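Local coordinates for protein 1-acyl-sn-glycerol-3-phosphate acyltransferase (Thermotoga maritima, PDB 5KYM) that transfers an acyl chain to 1-acyl-sn-glycerol-3-phosphate, probably from within the membrane bilayer, in the manner of the HX4D acyltransferases, at residues Arg136-Ala141 and Leu173-Lys178; Glu213-Lys218 and Arg227-Glu232; Ile90-Gly95 and Gly205-Lys210. All coordinates share one frame; numbering follows the deposited sequence.

Overall arrangement
Contacts 1 and 2, about 17 and 18 Å from the centre of the chain, touch each other: L173 CD1 lies 3.6 Å from R227 CG, and A176 packs against P217. Contact 3 is more central, its centre 25 Å from that of contact 1 and 21 Å from that of contact 2. In sequence, contact 1 falls inside the loop closed by contact 3. Segment 90-95 directly follows the HX4D motif, catalytic in this family, so contact 3 probably lies beside the active site. L92 and V207 touch F57 of helix 38-59, one of two long N-terminal helices that probably form the membrane motif; L92's side chain is about 11 Å from the bound nonane and about 13 Å from a phospholipid.

Contact 1: residues Arg136-Ala141 and Leu173-Lys178; sequences RALREA and LMIAVK
L138 and I175 mark the closest backbone approach of helix 137-147 to the short helix 174-177, with their CA atoms 7.2 Å apart. The contact is wholly apolar and modest, burying 158 Å² over both sides. I175 enters through one branch: its CG2 methyl faces the fork of the leucine, 3.7 Å from L138 CD2 and 3.8 Å from L138 CD1, so both methyls of the fork share one partner. Because CG1 stands between the backbone N and the carbonyl carbon (chi1 71°), the CG2 branch is left anti to the carbonyl carbon, beside the backbone N. One helical turn after L138, A141 adds a looser touch, its CB 4.5 Å from I175 CG2. A single methyl therefore meets an i, i+3 pair on the neighbouring helix. I175 also touches I79 of strand 79-82, and L173 and A176 pack on V183 and on L226 of helix 223-243, so the short helix touches helix 137-147, helix 223-243 and strands 79-82 and 183-189. I175 thus bridges strand 79-82 to helix 137-147, which lies on the long crossover joining the parallel neighbours 79-82 and 151-153 of the alpha/beta sheet.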
loop_
_atom_site.group_PDB
_atom_site.type_symbol
_atom_site.label_atom_id
_atom_site.label_comp_id
_atom_site.label_asym_id
_atom_site.label_seq_id
_atom_site.Cartn_x
_atom_site.Cartn_y
_atom_site.Cartn_z
ATOM N N ARG A 136 0.821 11.883 17.348
ATOM C CA ARG A 136 2.299 12.053 17.380
ATOM C C ARG A 136 2.964 11.381 16.189
ATOM O O ARG A 136 4.077 11.753 15.846
ATOM C CB ARG A 136 2.975 11.559 18.672
ATOM C CG ARG A 136 4.518 11.741 18.649
ATOM C CD ARG A 136 5.258 11.686 19.980
ATOM N NE ARG A 136 5.029 10.438 20.728
ATOM C CZ ARG A 136 4.212 10.285 21.781
ATOM N NH1 ARG A 136 3.496 11.310 22.268
ATOM N NH2 ARG A 136 4.101 9.085 22.359
ATOM N N ALA A 137 2.298 10.386 15.590
ATOM C CA ALA A 137 2.673 9.758 14.307
ATOM C C ALA A 137 3.483 10.651 13.379
ATOM O O ALA A 137 4.647 10.368 13.075
ATOM C CB ALA A 137 1.401 9.305 13.577
ATOM N N LEU A 138 2.850 11.760 12.986
ATOM C CA LEU A 138 3.379 12.699 11.998
ATOM C C LEU A 138 4.856 13.003 12.190
ATOM O O LEU A 138 5.573 13.075 11.214
ATOM C CB LEU A 138 2.562 14.016 11.993
ATOM C CG LEU A 138 2.307 14.732 10.651
ATOM C CD1 LEU A 138 3.590 15.135 9.935
ATOM C CD2 LEU A 138 1.427 13.893 9.722
ATOM N N ARG A 139 5.317 13.146 13.433
ATOM C CA ARG A 139 6.735 13.380 13.731
ATOM C C ARG A 139 7.631 12.197 13.356
ATOM O O ARG A 139 8.717 12.443 12.799
ATOM C CB ARG A 139 6.928 13.740 15.221
ATOM C CG ARG A 139 8.309 14.277 15.621
ATOM C CD ARG A 139 8.368 14.690 17.094
ATOM N NE ARG A 139 7.264 15.584 17.481
ATOM C CZ ARG A 139 7.161 16.888 17.178
ATOM N NH1 ARG A 139 8.101 17.519 16.471
ATOM N NH2 ARG A 139 6.096 17.584 17.582
ATOM N N GLU A 140 7.197 10.946 13.623
ATOM C CA GLU A 140 8.023 9.747 13.267
ATOM C C GLU A 140 8.119 9.554 11.756
ATOM O O GLU A 140 9.204 9.246 11.222
ATOM C CB GLU A 140 7.496 8.414 13.787
ATOM C CG GLU A 140 7.113 8.283 15.229
ATOM C CD GLU A 140 6.233 7.061 15.411
ATOM O OE1 GLU A 140 6.676 5.975 14.960
ATOM O OE2 GLU A 140 5.094 7.188 15.965
ATOM N N ALA A 141 6.970 9.694 11.091
ATOM C CA ALA A 141 6.888 9.659 9.645
ATOM C C ALA A 141 7.872 10.665 9.055
ATOM O O ALA A 141 8.738 10.293 8.277
ATOM C CB ALA A 141 5.475 9.965 9.192
ATOM N N LEU A 173 -1.154 15.945 2.761
ATOM C CA LEU A 173 0.204 16.012 2.189
ATOM C C LEU A 173 1.279 16.765 2.971
ATOM O O LEU A 173 2.415 16.827 2.549
ATOM C CB LEU A 173 0.169 16.481 0.716
ATOM C CG LEU A 173 -0.068 15.172 -0.055
ATOM C CD1 LEU A 173 -1.454 15.243 -0.606
ATOM C CD2 LEU A 173 1.003 14.892 -1.081
ATOM N N MET A 174 0.973 17.224 4.147
ATOM C CA MET A 174 1.999 17.831 4.968
ATOM C C MET A 174 3.254 16.963 5.101
ATOM O O MET A 174 4.338 17.538 5.151
ATOM C CB MET A 174 1.448 18.220 6.343
ATOM C CG MET A 174 2.309 19.266 7.044
ATOM S SD MET A 174 2.545 20.819 6.123
ATOM C CE MET A 174 0.882 21.517 6.074
ATOM N N ILE A 175 3.197 15.626 5.067
ATOM C CA ILE A 175 4.486 14.926 5.255
ATOM C C ILE A 175 5.456 15.145 4.102
ATOM O O ILE A 175 6.657 15.108 4.289
ATOM C CB ILE A 175 4.403 13.425 5.593
ATOM C CG1 ILE A 175 3.965 12.624 4.430
ATOM C CG2 ILE A 175 3.467 13.154 6.753
ATOM C CD1 ILE A 175 4.071 11.169 4.753
ATOM N N ALA A 176 4.924 15.425 2.923
ATOM C CA ALA A 176 5.760 15.766 1.763
ATOM C C ALA A 176 6.326 17.188 1.852
ATOM O O ALA A 176 7.534 17.413 1.701
ATOM C CB ALA A 176 4.978 15.592 0.475
ATOM N N VAL A 177 5.436 18.147 2.099
ATOM C CA VAL A 177 5.815 19.545 2.288
ATOM C C VAL A 177 6.942 19.741 3.255
ATOM O O VAL A 177 7.872 20.418 2.926
ATOM C CB VAL A 177 4.593 20.410 2.667
ATOM C CG1 VAL A 177 4.940 21.468 3.650
ATOM C CG2 VAL A 177 4.073 21.023 1.413
ATOM N N LYS A 178 6.860 19.109 4.408
ATOM C CA LYS A 178 7.853 19.284 5.522
ATOM C C LYS A 178 9.113 18.435 5.407
ATOM O O LYS A 178 9.988 18.563 6.238
ATOM C CB LYS A 178 7.206 19.021 6.916
ATOM C CG LYS A 178 6.436 20.212 7.465
ATOM C CD LYS A 178 5.758 19.906 8.793
ATOM C CE LYS A 178 5.010 21.134 9.334
ATOM N NZ LYS A 178 5.785 22.415 9.298
#

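Contact 2: residues Glu213-Lys218 and Arg227-Glu232; sequences EPVDPK and RKYVEE
V215 meets the ring of Y229 at its edge, near the ring plane, and not over a face. The evidence is in the distances: V215 CG2 lies 3.6 Å from Y229 CE1 and 3.9 Å from Y229 CD1, so the methyl borders one side of the ring. Y229 brings the ring there with CG anti to its backbone N (chi1 178°). The two branches of V215 divide the work, since CG1 goes to V230 instead, at 4.4 Å from V230 CG2. The contact is small, 104 Å² in all, and exposure differs within it: both valines are buried, while the tyrosine lies at the surface. Just beyond V215 the chain turns. D216 OD1 accepts from K218 N at 2.9 Å in an Asx turn, the donor lying 47° out of the carboxylate plane and the N-H...O angle being 138°. Upstream of that turn, backbone bonding between V215 and V183 secures the irregular segment to strand 183-189, whose V183 also touches V230. V215 further packs on L226, so L226, Y229 and V230 present one helical face to it. The arrangement is that of an alpha/beta fold in which the connection from strand 207-211 runs alongside strand 183-189, pairing through V215 and V183, before the chain enters helix 223-243, which packs back on both.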
loop_
_atom_site.group_PDB
_atom_site.type_symbol
_atom_site.label_atom_id
_atom_site.label_comp_id
_atom_site.label_asym_id
_atom_site.label_seq_id
_atom_site.Cartn_x
_atom_site.Cartn_y
_atom_site.Cartn_z
ATOM N N GLU A 213 3.780 10.081 -12.766
ATOM C CA GLU A 213 5.091 10.769 -12.653
ATOM C C GLU A 213 5.282 11.417 -11.284
ATOM O O GLU A 213 4.408 12.210 -10.837
ATOM C CB GLU A 213 5.267 11.863 -13.704
ATOM C CG GLU A 213 5.540 11.399 -15.109
ATOM C CD GLU A 213 5.089 12.491 -16.028
ATOM O OE1 GLU A 213 5.598 13.663 -15.993
ATOM O OE2 GLU A 213 4.122 12.169 -16.717
ATOM N N PRO A 214 6.455 11.156 -10.658
ATOM C CA PRO A 214 6.730 11.724 -9.349
ATOM C C PRO A 214 6.587 13.257 -9.294
ATOM O O PRO A 214 6.956 13.944 -10.223
ATOM C CB PRO A 214 8.170 11.278 -9.075
ATOM C CG PRO A 214 8.712 10.698 -10.321
ATOM C CD PRO A 214 7.523 10.239 -11.065
ATOM N N VAL A 215 6.065 13.743 -8.191
ATOM C CA VAL A 215 5.821 15.186 -7.974
ATOM C C VAL A 215 6.803 15.718 -6.919
ATOM O O VAL A 215 7.057 15.040 -5.950
ATOM C CB VAL A 215 4.335 15.414 -7.574
ATOM C CG1 VAL A 215 4.070 16.779 -7.055
ATOM C CG2 VAL A 215 3.499 15.218 -8.785
ATOM N N ASP A 216 7.351 16.904 -7.159
ATOM C CA ASP A 216 8.292 17.521 -6.265
ATOM C C ASP A 216 7.552 18.571 -5.461
ATOM O O ASP A 216 7.060 19.528 -6.041
ATOM C CB ASP A 216 9.403 18.199 -7.056
ATOM C CG ASP A 216 10.577 18.663 -6.170
ATOM O OD1 ASP A 216 10.413 18.838 -4.943
ATOM O OD2 ASP A 216 11.666 18.820 -6.754
ATOM N N PRO A 217 7.491 18.426 -4.150
ATOM C CA PRO A 217 6.819 19.404 -3.347
ATOM C C PRO A 217 7.419 20.856 -3.451
ATOM O O PRO A 217 6.682 21.883 -3.315
ATOM C CB PRO A 217 6.991 18.865 -1.913
ATOM C CG PRO A 217 7.511 17.503 -2.014
ATOM C CD PRO A 217 8.104 17.369 -3.350
ATOM N N LYS A 218 8.748 20.897 -3.670
ATOM C CA LYS A 218 9.511 22.099 -3.939
ATOM C C LYS A 218 8.782 23.078 -4.909
ATOM O O LYS A 218 8.827 24.272 -4.694
ATOM C CB LYS A 218 10.860 21.673 -4.519
ATOM C CG LYS A 218 11.940 22.726 -4.676
ATOM C CD LYS A 218 13.351 22.167 -4.411
ATOM C CE LYS A 218 13.595 21.937 -2.906
ATOM N NZ LYS A 218 15.018 21.607 -2.613
ATOM N N ARG A 227 -1.512 19.189 -2.643
ATOM C CA ARG A 227 -2.573 18.221 -2.380
ATOM C C ARG A 227 -3.581 18.180 -3.479
ATOM O O ARG A 227 -3.964 17.118 -3.935
ATOM C CB ARG A 227 -3.272 18.511 -1.070
ATOM C CG ARG A 227 -4.264 17.442 -0.675
ATOM C CD ARG A 227 -4.806 17.679 0.717
ATOM N NE ARG A 227 -5.751 18.774 0.570
ATOM C CZ ARG A 227 -5.701 19.927 1.199
ATOM N NH1 ARG A 227 -4.777 20.161 2.115
ATOM N NH2 ARG A 227 -6.615 20.854 0.920
ATOM N N LYS A 228 -3.983 19.359 -3.925
ATOM C CA LYS A 228 -4.920 19.482 -4.998
ATOM C C LYS A 228 -4.391 18.931 -6.314
ATOM O O LYS A 228 -5.182 18.461 -7.129
ATOM C CB LYS A 228 -5.411 20.923 -5.081
ATOM C CG LYS A 228 -6.257 21.304 -3.836
ATOM C CD LYS A 228 -7.352 20.301 -3.370
ATOM C CE LYS A 228 -8.362 19.897 -4.478
ATOM N NZ LYS A 228 -9.423 20.943 -4.710
ATOM N N TYR A 229 -3.076 18.955 -6.521
ATOM C CA TYR A 229 -2.473 18.576 -7.807
ATOM C C TYR A 229 -2.480 17.082 -7.884
ATOM O O TYR A 229 -2.896 16.456 -8.893
ATOM C CB TYR A 229 -1.053 19.170 -7.949
ATOM C CG TYR A 229 -0.332 18.801 -9.223
ATOM C CD1 TYR A 229 0.468 17.692 -9.278
ATOM C CD2 TYR A 229 -0.381 19.588 -10.341
ATOM C CE1 TYR A 229 1.102 17.315 -10.441
ATOM C CE2 TYR A 229 0.285 19.250 -11.497
ATOM C CZ TYR A 229 1.022 18.106 -11.535
ATOM O OH TYR A 229 1.731 17.673 -12.650
ATOM N N VAL A 230 -2.032 16.515 -6.768
ATOM C CA VAL A 230 -1.904 15.072 -6.621
ATOM C C VAL A 230 -3.296 14.415 -6.660
ATOM O O VAL A 230 -3.513 13.449 -7.368
ATOM C CB VAL A 230 -1.127 14.733 -5.331
ATOM C CG1 VAL A 230 -1.137 13.220 -5.085
ATOM C CG2 VAL A 230 0.308 15.228 -5.434
ATOM N N GLU A 231 -4.230 14.987 -5.910
ATOM C CA GLU A 231 -5.651 14.633 -5.962
ATOM C C GLU A 231 -6.248 14.567 -7.343
ATOM O O GLU A 231 -6.911 13.574 -7.618
ATOM C CB GLU A 231 -6.519 15.553 -5.081
ATOM C CG GLU A 231 -7.886 14.942 -4.812
ATOM C CD GLU A 231 -8.792 15.670 -3.842
ATOM O OE1 GLU A 231 -8.488 16.783 -3.373
ATOM O OE2 GLU A 231 -9.851 15.078 -3.568
ATOM N N GLU A 232 -6.027 15.565 -8.211
ATOM C CA GLU A 232 -6.566 15.471 -9.598
ATOM C C GLU A 232 -5.885 14.389 -10.316
ATOM O O GLU A 232 -6.572 13.613 -10.971
ATOM C CB GLU A 232 -6.566 16.749 -10.470
ATOM C CG GLU A 232 -7.755 17.729 -10.242
ATOM C CD GLU A 232 -8.958 17.182 -9.415
ATOM O OE1 GLU A 232 -9.880 16.541 -10.017
ATOM O OE2 GLU A 232 -8.986 17.395 -8.163
#

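Contact 3: residues Ile90-Gly95 and Gly205-Lys210; sequences IPLILG and GKVFLK
L92 fills the angle between V207 and L209 in a helix-on-sheet contact of the alpha/beta acyltransferase fold, where helix 89-96, which begins at the aspartate of the HX4D motif, packs on strand 207-211. Two residues apart on the strand, V207 and L209 both point toward the helix, and L92 meets each tip to tip. V207 CG1 sits equally, at 3.8 Å, from L92 CD1 and L92 CD2. L209 CD1 approaches lower on the fork, 4.0 Å from both L92 CG and L92 CD1. With CG anti to the backbone N (chi1 179°), L92 extends straight out from its helix to reach them. Replacing L92 by an alanine removes the whole fork and would probably leave the methyls of V207 and L209 facing a gap between helix and sheet. In the next shell, F57 and T191 each touch both L92 and V207, while I188 of strand 183-189 packs on L92 and I93. The strand is positioned by backbone bonds on both flanks: V207 with D63 and L209 with V65 and E67 toward strand 64-67, F208 with W189 and K210 with S187 toward strand 183-189. The helix is tied to helix 38-59, where K54 NZ is hydrogen-bonded to G95 O.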
loop_
_atom_site.group_PDB
_atom_site.type_symbol
_atom_site.label_atom_id
_atom_site.label_comp_id
_atom_site.label_asym_id
_atom_site.label_seq_id
_atom_site.Cartn_x
_atom_site.Cartn_y
_atom_site.Cartn_z
ATOM N N ILE A 90 -2.956 -2.325 0.514
ATOM C CA ILE A 90 -1.632 -2.480 1.081
ATOM C C ILE A 90 -0.821 -3.623 0.403
ATOM O O ILE A 90 0.291 -3.372 -0.090
ATOM C CB ILE A 90 -1.738 -2.470 2.628
ATOM C CG1 ILE A 90 -1.920 -0.976 3.074
ATOM C CG2 ILE A 90 -0.510 -3.031 3.311
ATOM C CD1 ILE A 90 -0.736 0.057 2.821
ATOM N N PRO A 91 -1.364 -4.845 0.359
ATOM C CA PRO A 91 -0.587 -5.869 -0.360
ATOM C C PRO A 91 -0.327 -5.489 -1.827
ATOM O O PRO A 91 0.762 -5.778 -2.362
ATOM C CB PRO A 91 -1.462 -7.158 -0.267
ATOM C CG PRO A 91 -2.743 -6.750 0.386
ATOM C CD PRO A 91 -2.498 -5.425 1.114
ATOM N N LEU A 92 -1.317 -4.858 -2.453
ATOM C CA LEU A 92 -1.175 -4.375 -3.809
ATOM C C LEU A 92 -0.014 -3.394 -3.925
ATOM O O LEU A 92 0.876 -3.642 -4.725
ATOM C CB LEU A 92 -2.460 -3.689 -4.275
ATOM C CG LEU A 92 -2.488 -3.090 -5.663
ATOM C CD1 LEU A 92 -2.436 -4.215 -6.625
ATOM C CD2 LEU A 92 -3.719 -2.274 -5.887
ATOM N N ILE A 93 0.008 -2.289 -3.160
ATOM C CA ILE A 93 1.123 -1.316 -3.274
ATOM C C ILE A 93 2.478 -2.058 -2.954
ATOM O O ILE A 93 3.493 -1.811 -3.623
ATOM C CB ILE A 93 1.011 -0.096 -2.336
ATOM C CG1 ILE A 93 -0.334 0.625 -2.338
ATOM C CG2 ILE A 93 2.100 0.909 -2.615
ATOM C CD1 ILE A 93 -0.728 1.247 -3.626
ATOM N N LEU A 94 2.472 -2.942 -1.933
ATOM C CA LEU A 94 3.695 -3.641 -1.480
ATOM C C LEU A 94 4.284 -4.486 -2.606
ATOM O O LEU A 94 5.477 -4.434 -2.876
ATOM C CB LEU A 94 3.421 -4.519 -0.262
ATOM C CG LEU A 94 3.270 -3.838 1.115
ATOM C CD1 LEU A 94 2.902 -4.739 2.285
ATOM C CD2 LEU A 94 4.566 -3.140 1.438
ATOM N N GLY A 95 3.421 -5.215 -3.285
ATOM C CA GLY A 95 3.846 -6.146 -4.307
ATOM C C GLY A 95 4.139 -5.561 -5.666
ATOM O O GLY A 95 4.832 -6.175 -6.463
ATOM N N GLY A 205 -11.690 -10.895 -9.420
ATOM C CA GLY A 205 -11.814 -9.813 -10.430
ATOM C C GLY A 205 -10.478 -9.255 -10.827
ATOM O O GLY A 205 -9.484 -9.582 -10.235
ATOM N N LYS A 206 -10.417 -8.368 -11.795
ATOM C CA LYS A 206 -9.127 -7.812 -12.207
ATOM C C LYS A 206 -8.796 -6.601 -11.345
ATOM O O LYS A 206 -9.670 -5.809 -11.027
ATOM C CB LYS A 206 -9.198 -7.376 -13.640
ATOM C CG LYS A 206 -9.738 -8.452 -14.568
ATOM C CD LYS A 206 -9.688 -8.049 -16.020
ATOM C CE LYS A 206 -10.975 -7.392 -16.457
ATOM N NZ LYS A 206 -10.633 -6.740 -17.745
ATOM N N VAL A 207 -7.546 -6.450 -10.947
ATOM C CA VAL A 207 -7.096 -5.213 -10.310
ATOM C C VAL A 207 -6.177 -4.480 -11.294
ATOM O O VAL A 207 -5.335 -5.128 -11.953
ATOM C CB VAL A 207 -6.344 -5.525 -9.016
ATOM C CG1 VAL A 207 -5.811 -4.266 -8.350
ATOM C CG2 VAL A 207 -7.263 -6.278 -8.077
ATOM N N PHE A 208 -6.344 -3.165 -11.396
ATOM C CA PHE A 208 -5.465 -2.293 -12.172
ATOM C C PHE A 208 -4.813 -1.265 -11.289
ATOM O O PHE A 208 -5.395 -0.772 -10.361
ATOM C CB PHE A 208 -6.272 -1.523 -13.198
ATOM C CG PHE A 208 -6.970 -2.378 -14.165
ATOM C CD1 PHE A 208 -8.206 -2.911 -13.859
ATOM C CD2 PHE A 208 -6.335 -2.743 -15.359
ATOM C CE1 PHE A 208 -8.844 -3.726 -14.790
ATOM C CE2 PHE A 208 -6.963 -3.565 -16.282
ATOM C CZ PHE A 208 -8.227 -4.054 -16.007
ATOM N N LEU A 209 -3.645 -0.847 -11.666
ATOM C CA LEU A 209 -2.802 0.002 -10.856
ATOM C C LEU A 209 -2.136 0.913 -11.839
ATOM O O LEU A 209 -1.540 0.436 -12.794
ATOM C CB LEU A 209 -1.768 -0.894 -10.186
ATOM C CG LEU A 209 -1.241 -0.458 -8.865
ATOM C CD1 LEU A 209 -0.153 -1.450 -8.452
ATOM C CD2 LEU A 209 -0.666 0.909 -9.064
ATOM N N LYS A 210 -2.258 2.213 -11.668
ATOM C CA LYS A 210 -1.537 3.170 -12.530
ATOM C C LYS A 210 -0.605 4.083 -11.688
ATOM O O LYS A 210 -1.055 4.892 -10.878
ATOM C CB LYS A 210 -2.515 3.994 -13.363
ATOM C CG LYS A 210 -1.836 5.046 -14.218
ATOM C CD LYS A 210 -2.654 5.454 -15.413
ATOM C CE LYS A 210 -2.018 6.663 -16.047
ATOM N NZ LYS A 210 -2.812 6.987 -17.248
#